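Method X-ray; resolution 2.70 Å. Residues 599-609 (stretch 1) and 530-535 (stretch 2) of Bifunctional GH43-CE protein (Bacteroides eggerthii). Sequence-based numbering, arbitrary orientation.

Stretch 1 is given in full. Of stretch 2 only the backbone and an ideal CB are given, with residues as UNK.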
# COMPACT_ATOMS: atom_id res chain seq x y z
N ASN A 599 -2.76 9.02 -29.18
CA ASN A 599 -1.32 9.16 -28.88
C ASN A 599 -0.96 8.45 -27.56
O ASN A 599 0.13 7.89 -27.43
CB ASN A 599 -0.89 10.63 -28.81
CG ASN A 599 -0.73 11.28 -30.16
OD1 ASN A 599 -1.04 10.69 -31.20
ND2 ASN A 599 -0.24 12.52 -30.17
N ASP A 600 -1.87 8.51 -26.59
CA ASP A 600 -1.65 7.90 -25.28
C ASP A 600 -1.78 6.38 -25.40
O ASP A 600 -0.93 5.65 -24.89
CB ASP A 600 -2.60 8.49 -24.23
CG ASP A 600 -2.24 9.89 -23.77
OD1 ASP A 600 -1.17 10.40 -24.19
OD2 ASP A 600 -3.03 10.48 -23.02
N VAL A 601 -2.84 5.92 -26.06
CA VAL A 601 -3.12 4.49 -26.20
C VAL A 601 -1.90 3.81 -26.83
O VAL A 601 -1.40 2.82 -26.30
CB VAL A 601 -4.39 4.24 -27.04
CG1 VAL A 601 -4.57 2.77 -27.39
CG2 VAL A 601 -5.62 4.77 -26.32
N LYS A 602 -1.42 4.37 -27.94
CA LYS A 602 -0.30 3.81 -28.67
C LYS A 602 0.96 3.82 -27.80
O LYS A 602 1.79 2.92 -27.93
CB LYS A 602 -0.11 4.56 -29.99
CG LYS A 602 -1.21 4.31 -31.02
CD LYS A 602 -0.84 4.69 -32.44
CE LYS A 602 -1.93 4.42 -33.45
NZ LYS A 602 -2.25 2.97 -33.56
N ALA A 603 1.09 4.81 -26.91
CA ALA A 603 2.24 4.93 -25.98
C ALA A 603 2.19 3.87 -24.87
O ALA A 603 3.22 3.33 -24.46
CB ALA A 603 2.28 6.31 -25.37
N ALA A 604 0.98 3.59 -24.36
CA ALA A 604 0.78 2.55 -23.36
C ALA A 604 1.19 1.19 -23.93
O ALA A 604 1.82 0.40 -23.24
CB ALA A 604 -0.65 2.55 -22.89
N ILE A 605 0.85 0.94 -25.20
CA ILE A 605 1.14 -0.33 -25.88
C ILE A 605 2.66 -0.43 -26.11
O ILE A 605 3.26 -1.48 -25.87
CB ILE A 605 0.34 -0.45 -27.19
CG1 ILE A 605 -1.17 -0.43 -26.94
CG2 ILE A 605 0.75 -1.70 -27.96
CD1 ILE A 605 -1.99 -0.01 -28.15
N ARG A 606 3.26 0.67 -26.59
CA ARG A 606 4.71 0.75 -26.78
C ARG A 606 5.42 0.37 -25.47
O ARG A 606 6.39 -0.37 -25.49
CB ARG A 606 5.13 2.15 -27.23
CG ARG A 606 5.04 2.39 -28.73
CD ARG A 606 5.62 3.73 -29.12
NE ARG A 606 4.94 4.85 -28.48
CZ ARG A 606 4.24 5.77 -29.12
NH1 ARG A 606 4.29 5.83 -30.44
NH2 ARG A 606 3.50 6.64 -28.46
N PHE A 607 4.90 0.89 -24.35
CA PHE A 607 5.48 0.64 -23.03
C PHE A 607 5.45 -0.87 -22.71
O PHE A 607 6.43 -1.41 -22.19
CB PHE A 607 4.75 1.44 -21.96
CG PHE A 607 5.24 1.20 -20.56
CD1 PHE A 607 6.35 1.89 -20.07
CD2 PHE A 607 4.62 0.28 -19.73
CE1 PHE A 607 6.81 1.66 -18.78
CE2 PHE A 607 5.09 0.05 -18.45
CZ PHE A 607 6.18 0.74 -17.97
N ILE A 608 4.31 -1.51 -23.01
CA ILE A 608 4.04 -2.90 -22.66
C ILE A 608 5.09 -3.82 -23.31
O ILE A 608 5.55 -4.77 -22.68
CB ILE A 608 2.61 -3.28 -23.08
CG1 ILE A 608 1.57 -2.65 -22.15
CG2 ILE A 608 2.42 -4.79 -23.17
CD1 ILE A 608 1.81 -2.92 -20.68
N ARG A 609 5.44 -3.55 -24.57
CA ARG A 609 6.37 -4.38 -25.31
C ARG A 609 7.77 -4.17 -24.75
O ARG A 609 8.51 -5.12 -24.52
CB ARG A 609 6.28 -4.07 -26.81
CG ARG A 609 5.00 -4.56 -27.48
CD ARG A 609 5.15 -4.82 -28.97
NE ARG A 609 4.00 -5.53 -29.53
CZ ARG A 609 2.88 -4.95 -29.94
NH1 ARG A 609 2.69 -3.65 -29.76
NH2 ARG A 609 1.93 -5.67 -30.54
N UNK A 530 -1.54 11.78 -14.35
CA UNK A 530 -2.38 10.62 -14.06
C UNK A 530 -2.99 10.10 -15.37
O UNK A 530 -3.35 8.93 -15.48
CB UNK A 530 -3.47 10.98 -13.05
N UNK A 531 -3.09 11.01 -16.36
CA UNK A 531 -3.48 10.67 -17.71
C UNK A 531 -2.59 9.60 -18.32
O UNK A 531 -3.04 8.86 -19.20
CB UNK A 531 -3.46 11.92 -18.59
N UNK A 532 -1.34 9.50 -17.84
CA UNK A 532 -0.37 8.55 -18.38
C UNK A 532 -0.03 7.45 -17.37
O UNK A 532 1.13 7.09 -17.22
CB UNK A 532 0.90 9.28 -18.80
N UNK A 533 -1.06 6.86 -16.76
CA UNK A 533 -0.91 5.81 -15.75
C UNK A 533 -1.68 4.55 -16.17
O UNK A 533 -2.79 4.65 -16.68
CB UNK A 533 -1.40 6.30 -14.39
N UNK A 534 -1.09 3.37 -15.92
CA UNK A 534 -1.74 2.08 -16.20
C UNK A 534 -1.53 1.11 -15.03
O UNK A 534 -0.61 1.29 -14.23
CB UNK A 534 -1.19 1.47 -17.49
N UNK A 535 -2.42 0.11 -14.95
CA UNK A 535 -2.39 -0.94 -13.92
C UNK A 535 -2.22 -2.30 -14.60
O UNK A 535 -3.02 -2.66 -15.46
CB UNK A 535 -3.66 -0.92 -13.07

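Stretch 1 is a helix, and stretch 2 passes one side of it, first as a short 3-10 segment and then as a strand. The axes of helix and strand come within 10.1 Å, with 52° between their N-to-C directions. The helix side that faces stretch 2 carries the carboxylate of Asp600, then the methyl of Ala604, then the side chains of Phe607 and Ile608.

Position 530 lies in the 3-10 segment. Its ideal CB has nothing of stretch 1 within 5.5 Å, so the helix sets no demand here, and many side chains would suit, polar or charged ones among them. The deposited residue is Glu530. Its side chain makes no contact with stretch 1. Its backbone O accepts a weak hydrogen bond from the N of position 533, at 3.3 Å.

Position 531 has phi/psi of -55/-26, open to most residues. Its CB direction is sideways to the helix, and the ideal CB would sit 4.7 Å from Asp600 OD2. A small residue would suit, and a polar one could also be considered. The backbone does not require glycine. The deposited residue is Gly531, which has no side chain to point. Its O lies 4.1 Å from Asp600 OD2, a contact without a hydrogen bond.

Position 532 is nearest to Asp600, with 7.0 Å between the two CA atoms. CA-to-CB points sideways, and no atom of stretch 1 is within 5.5 Å of the ideal CB. A short side chain would therefore fall short of the carboxylate. A longer one with a donor at its end would suit: histidine, glutamine, lysine or arginine are all reasonable. The deposited residue is His532. With chi1 at -65° (m), the end of the side chain comes nearer to the helix than its CB direction suggests. NE2 donates a hydrogen bond to Asp600 OD1 at 2.8 Å, with an N-H...acceptor angle of 132°. OD1 lies at the ring edge, near the ring plane, where an NE2 proton can point.

Position 533 lies in the strand. Its CB has no neighbour in stretch 1, and many residues would suit, long polar ones included. The deposited residue is Lys533, whose side chain stays out of reach of the helix.

Position 534 points its CB toward the helix, and its CA is 7.6 Å from the CA of Ala604. The ideal CB touches nothing, so there is room for a longer side chain. Around that space stand Ala604, Phe607 and Ile608, all apolar. Leucine, isoleucine or methionine would suit. The deposited residue is Leu534, with both chi angles p. Its CD2 meets all three: Phe607 CD2 at 4.0 Å, Ala604 CB at 4.3 Å and Ile608 CD1 at 4.4 Å. The approach to the phenyl ring is oblique.

Position 535 is out of reach of the helix, so stretch 1 sets no preference and many residues, polar or apolar, would suit its strand backbone. The deposited residue is Asp535, with OD1 hydrogen-bonded elsewhere in the structure.

Stretch 2 530-535: EGHKLD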
# COMPACT_ATOMS: atom_id res chain seq x y z
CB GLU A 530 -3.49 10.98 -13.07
CG GLU A 530 -4.03 9.77 -12.31
CD GLU A 530 -5.44 9.91 -11.76
OE1 GLU A 530 -5.93 11.05 -11.68
OE2 GLU A 530 -6.04 8.87 -11.42
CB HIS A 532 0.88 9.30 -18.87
CG HIS A 532 0.62 10.23 -20.01
ND1 HIS A 532 1.32 11.41 -20.17
CD2 HIS A 532 -0.25 10.16 -21.04
CE1 HIS A 532 0.90 12.02 -21.25
NE2 HIS A 532 -0.07 11.29 -21.80
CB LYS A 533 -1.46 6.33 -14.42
CG LYS A 533 -0.54 7.27 -13.67
CD LYS A 533 0.60 6.55 -12.99
CE LYS A 533 1.56 7.48 -12.29
NZ LYS A 533 0.89 8.24 -11.20
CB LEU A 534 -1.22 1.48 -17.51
CG LEU A 534 0.29 1.21 -17.60
CD1 LEU A 534 0.69 -0.02 -16.79
CD2 LEU A 534 0.71 1.03 -19.05
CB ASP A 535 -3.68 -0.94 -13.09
CG ASP A 535 -3.96 0.36 -12.35
OD1 ASP A 535 -3.04 1.18 -12.24
OD2 ASP A 535 -5.10 0.54 -11.89
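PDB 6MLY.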